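Local coordinates for putative sporulation-specific glycosylase ydhD (Bacillus subtilis subsp. subtilis str. 168, PDB 3CZ8), which is probably a glycoside hydrolase of family 18 acting on polysaccharide in sporulation, this chain being its TIM-barrel catalytic part without the LysM repeats, at residues Glu40-Ile43 with Ile49-Gln52; Thr61-Gln64 with Thr68-Ala71; Ile85-Leu90 with Ala124-Leu129; Glu206-Gln211 with Arg215-Gly220; Phe267-Asp272 with Thr277-Phe282. The protein carries 1 engineered substitution. All blocks are in the same frame, centred on the assembly; numbering follows the deposited sequence.

Contact 1. Residues Glu40-Ile43 with Ile49-Gln52; sequences EYHI and IANQ
Asn-51 lies flat against His-42, its amide stacked on one face of the imidazole with the two planes only 5° apart. Its first torsion sets CG between the backbone N and the carbonyl carbon (chi1 65°), which turns the amide back over strand 35-42. From CB outward, the atoms meet the ring first and the strand's backbone after. CB sits 3.4 Å from His-42 CE1, and CG lies close over that same part of the ring. OD1 accepts the backbone N of His-42 at 2.7 Å in a nearly straight bond (173° at the hydrogen). ND2, at the other branch, gives a weak bond of 3.4 Å to Glu-40 O and is also bonded to Ser-4 O of the second subunit. The backbones are joined by a further bond, Ala-50 N to His-42 O at 2.9 Å. The ring itself is steadied by ND1, which donates to Glu-40 OE1 at 2.9 Å; Thr-74 OG1 of this chain and Tyr-6 N of the second subunit also bond this carboxylate. With an alanine in place of His-42, the amide of Asn-51 is likely to lose its stacking partner and Glu-40 one of its donors. Alongside, Tyr-41 CD2 touches Ile-49 CG2 at 3.6 Å. The loop 49-52 thus folds back on strand 35-42, whose neighbour is strand 68-77, while Tyr-41 and Ile-49 both reach Leu-106 of helix 93-110.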
# COMPACT_ATOMS: atom_id res chain seq x y z
N GLU A 40 14.20 -2.13 -2.81
CA GLU A 40 15.11 -2.52 -3.84
C GLU A 40 16.55 -2.28 -3.40
O GLU A 40 16.78 -1.55 -2.46
CB GLU A 40 14.85 -1.66 -5.05
CG GLU A 40 14.65 -0.24 -4.69
CD GLU A 40 15.87 0.59 -4.89
OE1 GLU A 40 16.02 1.58 -4.20
OE2 GLU A 40 16.67 0.24 -5.74
N TYR A 41 17.50 -2.90 -4.08
CA TYR A 41 18.86 -2.41 -4.16
C TYR A 41 19.14 -1.83 -5.52
O TYR A 41 18.72 -2.37 -6.48
CB TYR A 41 19.85 -3.54 -3.92
CG TYR A 41 19.90 -4.08 -2.53
CD1 TYR A 41 19.00 -5.01 -2.10
CD2 TYR A 41 20.88 -3.67 -1.65
CE1 TYR A 41 19.06 -5.50 -0.87
CE2 TYR A 41 20.94 -4.15 -0.42
CZ TYR A 41 20.04 -5.07 -0.03
OH TYR A 41 20.06 -5.58 1.22
N HIS A 42 19.85 -0.73 -5.58
CA HIS A 42 20.13 -0.14 -6.86
C HIS A 42 21.61 -0.10 -7.21
O HIS A 42 22.45 -0.20 -6.36
CB HIS A 42 19.47 1.23 -7.01
CG HIS A 42 19.65 2.11 -5.82
ND1 HIS A 42 18.85 2.02 -4.71
CD2 HIS A 42 20.55 3.08 -5.56
CE1 HIS A 42 19.25 2.89 -3.81
NE2 HIS A 42 20.28 3.54 -4.31
N ILE A 43 21.89 0.05 -8.49
CA ILE A 43 23.24 -0.13 -9.01
C ILE A 43 23.92 1.19 -9.38
O ILE A 43 23.26 2.20 -9.67
CB ILE A 43 23.26 -1.11 -10.22
CG1 ILE A 43 22.56 -0.52 -11.45
CG2 ILE A 43 22.61 -2.44 -9.83
CD1 ILE A 43 22.78 -1.29 -12.74
N ILE A 49 26.82 -2.06 -5.88
CA ILE A 49 25.51 -1.91 -5.28
C ILE A 49 25.56 -0.67 -4.38
O ILE A 49 26.22 -0.68 -3.33
CB ILE A 49 25.06 -3.18 -4.53
CG1 ILE A 49 24.87 -4.33 -5.53
CG2 ILE A 49 23.75 -2.93 -3.77
CD1 ILE A 49 24.80 -5.72 -4.92
N ALA A 50 24.88 0.39 -4.82
CA ALA A 50 25.03 1.74 -4.26
C ALA A 50 24.50 1.91 -2.84
O ALA A 50 25.03 2.72 -2.07
CB ALA A 50 24.40 2.76 -5.19
N ASN A 51 23.47 1.15 -2.49
CA ASN A 51 22.81 1.28 -1.19
C ASN A 51 22.82 -0.02 -0.40
O ASN A 51 23.27 -1.06 -0.88
CB ASN A 51 21.36 1.72 -1.38
CG ASN A 51 20.52 0.66 -2.10
OD1 ASN A 51 20.84 0.26 -3.22
ND2 ASN A 51 19.44 0.23 -1.47
N GLN A 52 22.31 0.07 0.82
CA GLN A 52 22.02 -1.09 1.65
C GLN A 52 20.62 -0.95 2.25
O GLN A 52 20.04 0.14 2.21
CB GLN A 52 23.09 -1.28 2.74
CG GLN A 52 23.40 -0.03 3.57
CD GLN A 52 24.72 -0.13 4.34
OE1 GLN A 52 25.12 0.80 5.05
NE2 GLN A 52 25.41 -1.27 4.20

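Contact 2. Residues Thr61-Gln64 with Thr68-Ala71; sequences TTWQ and TPLA
Thr-62 and Trp-63, near the end of helix 56-64, pack on Pro-69 at the start of strand 68-77. The helix and strand belong to a beta-alpha-beta crossover of the TIM barrel, which begins with strand 35-42, and the contact brackets the short turn between helix and strand. Its tight part is the proline. One edge of the pyrrolidine rises over a face of the indole, with CD standing over the centre of the six-membered ring, 3.5 Å from the Trp-63 centroid and 11° off the ring normal, a CH-pi contact. Beside it, Pro-69 CB meets Thr-62 CB at 3.9 Å. With OG1 at chi1 -48°, the methyl of Thr-62 is left anti to the backbone N, which carries it over the strand's backbone, 3.7 Å from Pro-69 N, while OG1 turns back to bond Ala-58 O one helical turn earlier. The looser part lies at the far end of the indole, where Trp-63 CH2 comes no nearer than 4.3 Å to Thr-68 CG2. Both of these residues are partly open to solvent, and a glycerol, probably from the crystallisation liquor, makes a weak bond to Thr-68 OG1. No hydrogen bond joins helix to strand here. The indole N-H instead points to Gly-111 O, and Pro-69 CG lies above that same nitrogen, 3.5 Å from Trp-63 NE1.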
# COMPACT_ATOMS: atom_id res chain seq x y z
N THR A 61 12.25 -13.42 8.78
CA THR A 61 10.81 -13.66 8.89
C THR A 61 10.29 -14.47 7.70
O THR A 61 9.48 -15.39 7.88
CB THR A 61 10.03 -12.33 9.02
OG1 THR A 61 10.64 -11.52 10.04
CG2 THR A 61 8.57 -12.57 9.39
N THR A 62 10.75 -14.12 6.49
CA THR A 62 10.34 -14.80 5.26
C THR A 62 10.75 -16.28 5.27
O THR A 62 9.93 -17.15 4.98
CB THR A 62 10.88 -14.09 3.99
OG1 THR A 62 10.63 -12.68 4.07
CG2 THR A 62 10.21 -14.63 2.73
N TRP A 63 12.01 -16.54 5.62
CA TRP A 63 12.53 -17.91 5.73
C TRP A 63 11.71 -18.78 6.68
O TRP A 63 11.35 -19.91 6.35
CB TRP A 63 13.99 -17.92 6.19
CG TRP A 63 15.02 -17.64 5.12
CD1 TRP A 63 15.99 -16.67 5.16
CD2 TRP A 63 15.22 -18.37 3.90
NE1 TRP A 63 16.77 -16.74 4.03
CE2 TRP A 63 16.33 -17.77 3.24
CE3 TRP A 63 14.58 -19.46 3.29
CZ2 TRP A 63 16.79 -18.22 2.01
CZ3 TRP A 63 15.05 -19.91 2.06
CH2 TRP A 63 16.15 -19.29 1.43
N GLN A 64 11.41 -18.22 7.86
CA GLN A 64 10.62 -18.90 8.90
C GLN A 64 9.20 -19.24 8.46
O GLN A 64 8.58 -20.16 9.00
CB GLN A 64 10.60 -18.06 10.18
CG GLN A 64 11.89 -18.13 10.99
CD GLN A 64 12.08 -16.94 11.91
OE1 GLN A 64 11.22 -16.06 12.02
NE2 GLN A 64 13.23 -16.89 12.59
N THR A 68 10.58 -18.15 -0.05
CA THR A 68 11.93 -17.70 -0.42
C THR A 68 12.05 -16.17 -0.47
O THR A 68 11.35 -15.53 -1.25
CB THR A 68 12.39 -18.27 -1.79
OG1 THR A 68 12.09 -19.67 -1.87
CG2 THR A 68 13.88 -18.06 -2.00
N PRO A 69 12.94 -15.58 0.35
CA PRO A 69 13.21 -14.16 0.19
C PRO A 69 14.17 -13.87 -0.97
O PRO A 69 15.28 -14.41 -1.02
CB PRO A 69 13.83 -13.75 1.53
CG PRO A 69 14.45 -15.00 2.05
CD PRO A 69 13.70 -16.17 1.47
N LEU A 70 13.74 -13.01 -1.89
CA LEU A 70 14.56 -12.61 -3.02
C LEU A 70 14.93 -11.14 -2.91
O LEU A 70 14.11 -10.33 -2.50
CB LEU A 70 13.83 -12.88 -4.34
CG LEU A 70 13.26 -14.29 -4.61
CD1 LEU A 70 12.42 -14.31 -5.88
CD2 LEU A 70 14.35 -15.33 -4.69
N ALA A 71 16.17 -10.82 -3.25
CA ALA A 71 16.63 -9.44 -3.31
C ALA A 71 16.29 -8.83 -4.67
O ALA A 71 16.65 -9.39 -5.70
CB ALA A 71 18.13 -9.37 -3.08

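Contact 3. Residues Ile85-Leu90 with Ala124-Leu129; sequences IVHQVL and AADRDL
The carboxylate of Asp-126 is gripped from two quarters: His-87 reaches OD2, and Asn-91 ND2, just beyond the end of helix 83-90, bonds OD1. The histidine bond runs from His-87 ND1 to Asp-126 OD2. At 2.7 Å it is short, but it is bent to 121° at the hydrogen and therefore weak, because the oxygen stands obliquely to the imidazole instead of straight ahead of its N-H. Ring and carboxylate planes differ by 29°. The imidazole reaches across because CG of His-87 lies opposite the backbone N (chi1 -177°), swinging the ring out toward the segment 124-129.

Below this polar pair the contact turns apolar. Leu-90 spreads its two methyls over the segment 124-129: CD1 rests 3.8 Å from Asp-126 CB, and CD2 lies 3.8 Å from Leu-129 O. Leu-129 answers from its own side, with CD1 3.6 Å from the backbone oxygen of Leu-90, and the two CB atoms, Leu-90 CB and Leu-129 CB, stand 4.2 Å apart. Leu-90 continues inward onto Phe-130 and Phe-133 of helix 127-143.

Two helices on the outside of the TIM barrel are joined in this way, the short helix 83-90 and the first turn of helix 127-143. Asp-126 occupies the N-cap position of the latter, yet its side chain makes no capping bond; its oxygens go instead to His-87 and to Asn-91. A buried carboxylate held by an amide and an imidazole N-H would probably favour the charged form of His-87, though the bent bond suggests only a modest pull.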
# COMPACT_ATOMS: atom_id res chain seq x y z
N ILE A 85 22.48 4.40 -16.63
CA ILE A 85 23.25 3.65 -15.63
C ILE A 85 23.38 2.16 -15.97
O ILE A 85 24.48 1.60 -15.90
CB ILE A 85 22.69 3.86 -14.18
CG1 ILE A 85 23.08 5.25 -13.66
CG2 ILE A 85 23.19 2.78 -13.22
CD1 ILE A 85 22.87 5.46 -12.18
N VAL A 86 22.27 1.55 -16.38
CA VAL A 86 22.26 0.15 -16.82
C VAL A 86 23.05 -0.04 -18.13
O VAL A 86 23.72 -1.06 -18.30
CB VAL A 86 20.81 -0.45 -16.89
CG1 VAL A 86 19.96 0.20 -17.97
CG2 VAL A 86 20.84 -1.97 -17.05
N HIS A 87 23.02 0.96 -19.02
CA HIS A 87 23.78 0.95 -20.27
C HIS A 87 25.30 0.94 -20.03
O HIS A 87 26.04 0.22 -20.70
CB HIS A 87 23.39 2.14 -21.15
CG HIS A 87 24.07 2.18 -22.48
ND1 HIS A 87 23.53 1.59 -23.61
CD2 HIS A 87 25.24 2.75 -22.88
CE1 HIS A 87 24.34 1.78 -24.63
NE2 HIS A 87 25.38 2.48 -24.22
N GLN A 88 25.75 1.74 -19.06
CA GLN A 88 27.16 1.82 -18.69
C GLN A 88 27.67 0.52 -18.08
O GLN A 88 28.85 0.19 -18.22
CB GLN A 88 27.39 2.99 -17.72
CG GLN A 88 27.35 4.37 -18.36
CD GLN A 88 27.46 5.49 -17.34
OE1 GLN A 88 26.59 5.65 -16.48
NE2 GLN A 88 28.53 6.28 -17.43
N VAL A 89 26.77 -0.20 -17.41
CA VAL A 89 27.08 -1.50 -16.82
C VAL A 89 27.16 -2.58 -17.90
O VAL A 89 28.15 -3.32 -17.97
CB VAL A 89 26.05 -1.88 -15.73
CG1 VAL A 89 26.21 -3.33 -15.30
CG2 VAL A 89 26.18 -0.96 -14.52
N LEU A 90 26.14 -2.64 -18.75
CA LEU A 90 26.03 -3.67 -19.79
C LEU A 90 27.11 -3.58 -20.88
O LEU A 90 27.35 -4.57 -21.59
CB LEU A 90 24.63 -3.67 -20.41
CG LEU A 90 23.45 -4.13 -19.53
CD1 LEU A 90 22.14 -4.08 -20.31
CD2 LEU A 90 23.67 -5.52 -18.95
N ALA A 124 17.30 -0.86 -26.47
CA ALA A 124 17.17 -1.93 -27.47
C ALA A 124 18.50 -2.42 -28.04
O ALA A 124 18.59 -3.55 -28.53
CB ALA A 124 16.28 -1.46 -28.60
N ALA A 125 19.52 -1.56 -27.99
CA ALA A 125 20.86 -1.92 -28.46
C ALA A 125 21.56 -2.87 -27.49
O ALA A 125 22.47 -3.61 -27.88
CB ALA A 125 21.70 -0.67 -28.65
N ASP A 126 21.11 -2.86 -26.23
CA ASP A 126 21.70 -3.64 -25.16
C ASP A 126 20.97 -4.96 -24.92
O ASP A 126 21.08 -5.52 -23.83
CB ASP A 126 21.67 -2.82 -23.87
CG ASP A 126 22.59 -1.62 -23.90
OD1 ASP A 126 23.42 -1.52 -24.83
OD2 ASP A 126 22.50 -0.79 -22.98
N ARG A 127 20.27 -5.45 -25.94
CA ARG A 127 19.41 -6.60 -25.76
C ARG A 127 20.16 -7.92 -25.58
O ARG A 127 19.83 -8.71 -24.69
CB ARG A 127 18.32 -6.64 -26.84
CG ARG A 127 18.63 -7.32 -28.16
CD ARG A 127 17.78 -8.57 -28.33
NE ARG A 127 16.36 -8.30 -28.13
CZ ARG A 127 15.37 -9.05 -28.60
NH1 ARG A 127 15.62 -10.14 -29.31
NH2 ARG A 127 14.11 -8.70 -28.35
N ASP A 128 21.19 -8.14 -26.40
CA ASP A 128 22.02 -9.33 -26.30
C ASP A 128 23.01 -9.22 -25.15
O ASP A 128 23.41 -10.23 -24.56
CB ASP A 128 22.72 -9.60 -27.64
CG ASP A 128 21.75 -10.12 -28.70
OD1 ASP A 128 22.16 -10.23 -29.88
OD2 ASP A 128 20.59 -10.43 -28.36
N LEU A 129 23.38 -7.99 -24.80
CA LEU A 129 24.26 -7.73 -23.66
C LEU A 129 23.56 -7.97 -22.34
O LEU A 129 24.19 -8.40 -21.36
CB LEU A 129 24.80 -6.29 -23.71
CG LEU A 129 25.67 -5.92 -24.92
CD1 LEU A 129 25.92 -4.42 -24.93
CD2 LEU A 129 26.99 -6.68 -24.94

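Contact 4. Residues Glu206-Gln211 with Arg215-Gly220; sequences EFTIAQ and RKIIIG
Ile-217 and Thr-208 are brought together by their torsions: CG1 of Ile-217 stands opposite its own carbonyl carbon (chi1 -56°) and the chain then runs on extended (chi2 170°), which pushes CD1 out toward the helix, while CG2 of Thr-208 lies opposite its backbone N and faces the strand. The two methyls meet at 3.8 Å, Thr-208 CG2 to Ile-217 CD1, and the two side chains run antiparallel past one another. Ile-209 adds a second touch. Its short branch CG2, and not the longer CG1 arm, comes to within 3.9 Å of Ile-217 CD1, the side chain of Ile-209 coming in nearly square to that of Ile-217. These touches belong to one of two deposited conformers of Ile-217, so their detail is less certain than the general placing. The segments are parts of the TIM-barrel beta-alpha-beta unit formed by strand 177-181, helix 198-208 and strand 217-220, and the contact fills the space between the end of that helix and the start of the next barrel strand. Ile-180, on strand 177-181, closes it from the side, touching both Thr-208 and Ile-217. The hydroxyl of Thr-208 takes no part in the apolar meeting and bonds Thr-204 O within the helix. A backbone bond of 2.9 Å runs from Gln-211 N to Thr-208 O.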
# COMPACT_ATOMS: atom_id res chain seq x y z
N GLU A 206 0.51 -15.97 -25.23
CA GLU A 206 0.67 -16.69 -26.50
C GLU A 206 2.05 -16.46 -27.12
O GLU A 206 2.65 -17.39 -27.66
CB GLU A 206 -0.42 -16.25 -27.48
CG GLU A 206 -1.05 -17.39 -28.29
CD GLU A 206 -2.30 -17.95 -27.64
OE1 GLU A 206 -3.27 -17.19 -27.45
OE2 GLU A 206 -2.32 -19.16 -27.32
N PHE A 207 2.53 -15.23 -27.02
CA PHE A 207 3.87 -14.85 -27.45
C PHE A 207 4.96 -15.46 -26.56
O PHE A 207 6.03 -15.84 -27.05
CB PHE A 207 3.98 -13.32 -27.48
CG PHE A 207 5.36 -12.79 -27.80
CD1 PHE A 207 5.81 -12.77 -29.12
CD2 PHE A 207 6.18 -12.28 -26.80
CE1 PHE A 207 7.07 -12.27 -29.43
CE2 PHE A 207 7.44 -11.78 -27.10
CZ PHE A 207 7.89 -11.77 -28.42
N THR A 208 4.68 -15.58 -25.26
CA THR A 208 5.65 -16.09 -24.29
C THR A 208 5.79 -17.62 -24.28
O THR A 208 6.90 -18.15 -24.17
CB THR A 208 5.34 -15.58 -22.86
OG1 THR A 208 4.98 -14.20 -22.91
CG2 THR A 208 6.55 -15.73 -21.97
N ILE A 209 4.67 -18.34 -24.39
CA ILE A 209 4.68 -19.81 -24.35
C ILE A 209 5.27 -20.45 -25.62
O ILE A 209 5.50 -21.66 -25.66
CB ILE A 209 3.27 -20.39 -24.08
CG1 ILE A 209 2.32 -20.04 -25.24
CG2 ILE A 209 2.75 -19.93 -22.71
CD1 ILE A 209 0.90 -20.51 -25.06
N ALA A 210 5.52 -19.63 -26.63
CA ALA A 210 6.21 -20.04 -27.85
C ALA A 210 7.71 -19.87 -27.69
O ALA A 210 8.47 -20.23 -28.59
CB ALA A 210 5.71 -19.23 -29.04
N GLN A 211 8.13 -19.32 -26.55
CA GLN A 211 9.53 -18.95 -26.33
C GLN A 211 10.12 -19.43 -25.01
O GLN A 211 11.33 -19.60 -24.90
CB GLN A 211 9.69 -17.44 -26.46
CG GLN A 211 9.85 -16.95 -27.89
CD GLN A 211 9.81 -15.44 -27.99
OE1 GLN A 211 8.82 -14.81 -27.63
NE2 GLN A 211 10.89 -14.85 -28.49
N ARG A 215 6.20 -23.38 -17.01
CA ARG A 215 6.39 -23.41 -15.56
C ARG A 215 7.35 -22.33 -15.05
O ARG A 215 7.53 -22.19 -13.83
CB ARG A 215 6.84 -24.81 -15.11
CG ARG A 215 8.32 -25.11 -15.33
CD ARG A 215 8.79 -26.20 -14.37
NE ARG A 215 10.10 -25.88 -13.82
CZ ARG A 215 10.30 -25.36 -12.61
NH1 ARG A 215 11.53 -25.10 -12.19
NH2 ARG A 215 9.27 -25.11 -11.80
N LYS A 216 7.98 -21.59 -15.96
CA LYS A 216 8.83 -20.46 -15.61
C LYS A 216 8.07 -19.12 -15.62
O LYS A 216 8.63 -18.09 -15.26
CB LYS A 216 9.99 -20.33 -16.60
CG LYS A 216 10.96 -21.50 -16.64
CD LYS A 216 12.21 -21.09 -17.40
CE LYS A 216 13.30 -22.14 -17.26
NZ LYS A 216 14.61 -21.62 -17.71
N ILE A 217 6.80 -19.16 -16.02
CA ILE A 217 6.03 -17.94 -16.30
C ILE A 217 5.11 -17.54 -15.15
O ILE A 217 4.22 -18.30 -14.76
CB ILE A 217 5.20 -18.07 -17.61
CG1 ILE A 217 6.11 -18.42 -18.80
CG2 ILE A 217 4.43 -16.79 -17.89
CD1 ILE A 217 5.36 -18.81 -20.07
N ILE A 218 5.33 -16.34 -14.62
CA ILE A 218 4.47 -15.77 -13.59
C ILE A 218 3.83 -14.50 -14.17
O ILE A 218 4.55 -13.62 -14.64
CB ILE A 218 5.26 -15.47 -12.28
CG1 ILE A 218 5.69 -16.77 -11.58
CG2 ILE A 218 4.44 -14.63 -11.31
CD1 ILE A 218 7.07 -17.27 -11.94
N ILE A 219 2.50 -14.44 -14.17
CA ILE A 219 1.79 -13.24 -14.63
C ILE A 219 1.56 -12.25 -13.47
O ILE A 219 0.75 -12.49 -12.58
CB ILE A 219 0.46 -13.59 -15.35
CG1 ILE A 219 0.68 -14.60 -16.49
CG2 ILE A 219 -0.25 -12.32 -15.85
CD1 ILE A 219 1.64 -14.14 -17.61
N GLY A 220 2.30 -11.15 -13.48
CA GLY A 220 2.13 -10.08 -12.50
C GLY A 220 0.85 -9.29 -12.73
O GLY A 220 0.53 -8.95 -13.87

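Contact 5. Residues Phe267-Asp272 with Thr277-Phe282; sequences FFRYSD and THEVWF
Four backbone bonds zip Phe-268 to Val-280 and Tyr-270 to His-278, the two hydrogen-bonded pairs of an antiparallel hairpin; the shortest, His-278 N to Tyr-270 O, is 2.7 Å. The hairpin belongs to the small sheet carried between barrel strands 217-220 and 302-310, probably the alpha/beta insertion found in many family 18 chitinases.

Aromatic contacts line both faces. On one, Phe-267 makes an offset stack with the six-membered ring of Trp-281 (centroids 4.5 Å apart, planes at 14°), with its CB over that ring. On the other, Val-280 CB lies over the Phe-268 ring, 3.8 Å from its centroid, and His-278 CB rides over the ring of Tyr-270, whose OH is bonded to Asp-227.

Charged contacts cluster at two places. Arg-269 NE and NH2 both reach Glu-279 OE2, a salt bridge of two weak bonds (NE to OE2 2.9 Å), the guanidinium standing nearly square to the carboxylate. Trp-281 NE1 donates to Glu-279 OE1 at 2.8 Å, almost in line. Replacing Trp-281 by an alanine removes the indole: Phe-267 would probably lose its stack and Glu-279, though keeping Arg-269, be freer to turn. At the turn end, His-278 NE2 donates to Asp-272 OD2 at 2.9 Å, from above the carboxylate plane, while ND1 is bonded to Asp-227.

With an aspartate at each ring nitrogen, His-278 is likely to favour the doubly protonated form, although Arg-276 also shares Asp-272 OD2.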
# COMPACT_ATOMS: atom_id res chain seq x y z
N PHE A 267 -14.78 -0.66 -14.68
CA PHE A 267 -14.63 0.78 -14.90
C PHE A 267 -15.85 1.54 -14.41
O PHE A 267 -16.91 0.95 -14.22
CB PHE A 267 -14.33 1.09 -16.38
CG PHE A 267 -15.50 0.88 -17.32
CD1 PHE A 267 -16.18 1.96 -17.85
CD2 PHE A 267 -15.90 -0.41 -17.68
CE1 PHE A 267 -17.26 1.78 -18.71
CE2 PHE A 267 -16.97 -0.61 -18.55
CZ PHE A 267 -17.65 0.49 -19.06
N PHE A 268 -15.67 2.83 -14.16
CA PHE A 268 -16.79 3.72 -13.89
C PHE A 268 -16.48 5.16 -14.29
O PHE A 268 -15.31 5.52 -14.46
CB PHE A 268 -17.26 3.64 -12.43
CG PHE A 268 -16.25 4.10 -11.42
CD1 PHE A 268 -16.23 5.42 -10.97
CD2 PHE A 268 -15.33 3.21 -10.88
CE1 PHE A 268 -15.31 5.84 -10.02
CE2 PHE A 268 -14.40 3.62 -9.94
CZ PHE A 268 -14.40 4.94 -9.50
N ARG A 269 -17.53 5.96 -14.45
CA ARG A 269 -17.38 7.40 -14.68
C ARG A 269 -18.13 8.18 -13.61
O ARG A 269 -19.11 7.69 -13.05
CB ARG A 269 -17.87 7.78 -16.07
CG ARG A 269 -17.03 7.22 -17.21
CD ARG A 269 -17.61 7.59 -18.57
NE ARG A 269 -16.80 7.04 -19.65
CZ ARG A 269 -17.03 5.87 -20.26
NH1 ARG A 269 -18.07 5.13 -19.90
NH2 ARG A 269 -16.23 5.45 -21.23
N TYR A 270 -17.65 9.39 -13.32
CA TYR A 270 -18.33 10.30 -12.40
C TYR A 270 -18.02 11.76 -12.75
O TYR A 270 -17.07 12.03 -13.49
CB TYR A 270 -17.95 10.00 -10.94
CG TYR A 270 -16.51 10.29 -10.55
CD1 TYR A 270 -16.12 11.56 -10.12
CD2 TYR A 270 -15.54 9.29 -10.60
CE1 TYR A 270 -14.80 11.84 -9.77
CE2 TYR A 270 -14.21 9.55 -10.23
CZ TYR A 270 -13.85 10.82 -9.82
OH TYR A 270 -12.56 11.09 -9.46
N SER A 271 -18.81 12.68 -12.21
CA SER A 271 -18.54 14.11 -12.32
C SER A 271 -18.18 14.65 -10.95
O SER A 271 -18.89 14.41 -9.98
CB SER A 271 -19.75 14.86 -12.89
OG SER A 271 -20.09 14.38 -14.17
N ASP A 272 -17.07 15.38 -10.87
CA ASP A 272 -16.61 15.91 -9.59
C ASP A 272 -17.31 17.22 -9.22
O ASP A 272 -18.18 17.70 -9.95
CB ASP A 272 -15.07 16.02 -9.54
CG ASP A 272 -14.49 16.95 -10.59
OD1 ASP A 272 -15.25 17.57 -11.37
OD2 ASP A 272 -13.24 17.07 -10.64
N THR A 277 -15.79 15.62 -15.89
CA THR A 277 -16.06 14.19 -15.96
C THR A 277 -14.75 13.41 -15.79
O THR A 277 -13.70 13.82 -16.30
CB THR A 277 -16.77 13.80 -17.27
OG1 THR A 277 -17.73 14.81 -17.61
CG2 THR A 277 -17.50 12.47 -17.12
N HIS A 278 -14.83 12.32 -15.04
CA HIS A 278 -13.70 11.45 -14.76
C HIS A 278 -13.99 10.05 -15.28
O HIS A 278 -15.15 9.64 -15.33
CB HIS A 278 -13.47 11.37 -13.26
CG HIS A 278 -12.88 12.60 -12.66
ND1 HIS A 278 -11.58 12.66 -12.21
CD2 HIS A 278 -13.42 13.81 -12.41
CE1 HIS A 278 -11.34 13.86 -11.71
NE2 HIS A 278 -12.44 14.58 -11.82
N GLU A 279 -12.94 9.32 -15.65
CA GLU A 279 -13.05 7.92 -16.03
C GLU A 279 -12.00 7.11 -15.27
O GLU A 279 -10.82 7.46 -15.26
CB GLU A 279 -12.88 7.74 -17.54
CG GLU A 279 -13.13 6.33 -18.05
CD GLU A 279 -13.20 6.24 -19.57
OE1 GLU A 279 -12.47 5.40 -20.15
OE2 GLU A 279 -13.98 6.99 -20.18
N VAL A 280 -12.46 6.04 -14.62
CA VAL A 280 -11.60 5.23 -13.77
C VAL A 280 -11.60 3.78 -14.26
O VAL A 280 -12.66 3.20 -14.45
CB VAL A 280 -12.05 5.28 -12.28
CG1 VAL A 280 -11.09 4.50 -11.37
CG2 VAL A 280 -12.16 6.73 -11.80
N TRP A 281 -10.40 3.23 -14.48
CA TRP A 281 -10.21 1.81 -14.76
C TRP A 281 -9.31 1.19 -13.70
O TRP A 281 -8.29 1.77 -13.31
CB TRP A 281 -9.55 1.63 -16.14
CG TRP A 281 -10.45 1.96 -17.28
CD1 TRP A 281 -10.67 3.21 -17.81
CD2 TRP A 281 -11.25 1.05 -18.05
NE1 TRP A 281 -11.56 3.12 -18.85
CE2 TRP A 281 -11.94 1.81 -19.02
CE3 TRP A 281 -11.47 -0.34 -17.99
CZ2 TRP A 281 -12.81 1.23 -19.94
CZ3 TRP A 281 -12.34 -0.92 -18.91
CH2 TRP A 281 -13.00 -0.13 -19.87
N PHE A 282 -9.68 -0.00 -13.23
CA PHE A 282 -9.00 -0.65 -12.11
C PHE A 282 -9.18 -2.16 -12.20
O PHE A 282 -9.50 -2.68 -13.26
CB PHE A 282 -9.49 -0.08 -10.76
CG PHE A 282 -10.95 -0.35 -10.46
CD1 PHE A 282 -11.96 0.37 -11.09
CD2 PHE A 282 -11.31 -1.29 -9.51
CE1 PHE A 282 -13.29 0.12 -10.81
CE2 PHE A 282 -12.64 -1.55 -9.21
CZ PHE A 282 -13.63 -0.85 -9.87

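How the contacts relate
Contact 4 is the buried one, two methyl touches between a helix end and a barrel strand; the other four are partly exposed. Contacts 1 and 2 hold the same beta-alpha-beta unit, contact 1 at the C-terminal end of strand 35-42 and contact 2 where helix 56-64 returns to strand 68-77. Contact 1 also touches contact 3, Ile-43 packing on Ile-85 and Val-89. Chemistry follows place: contacts 2 and 4, at helix-to-strand turns, have no hydrogen bond across them, whereas contacts 1, 3 and 5 each include a histidine bonded to a carboxylate, those of 1 and 3 lying nearer the predicted proton donor Glu-120. Contact 5 is the sole hairpin and alone combines backbone ladder, salt bridge and stacked rings.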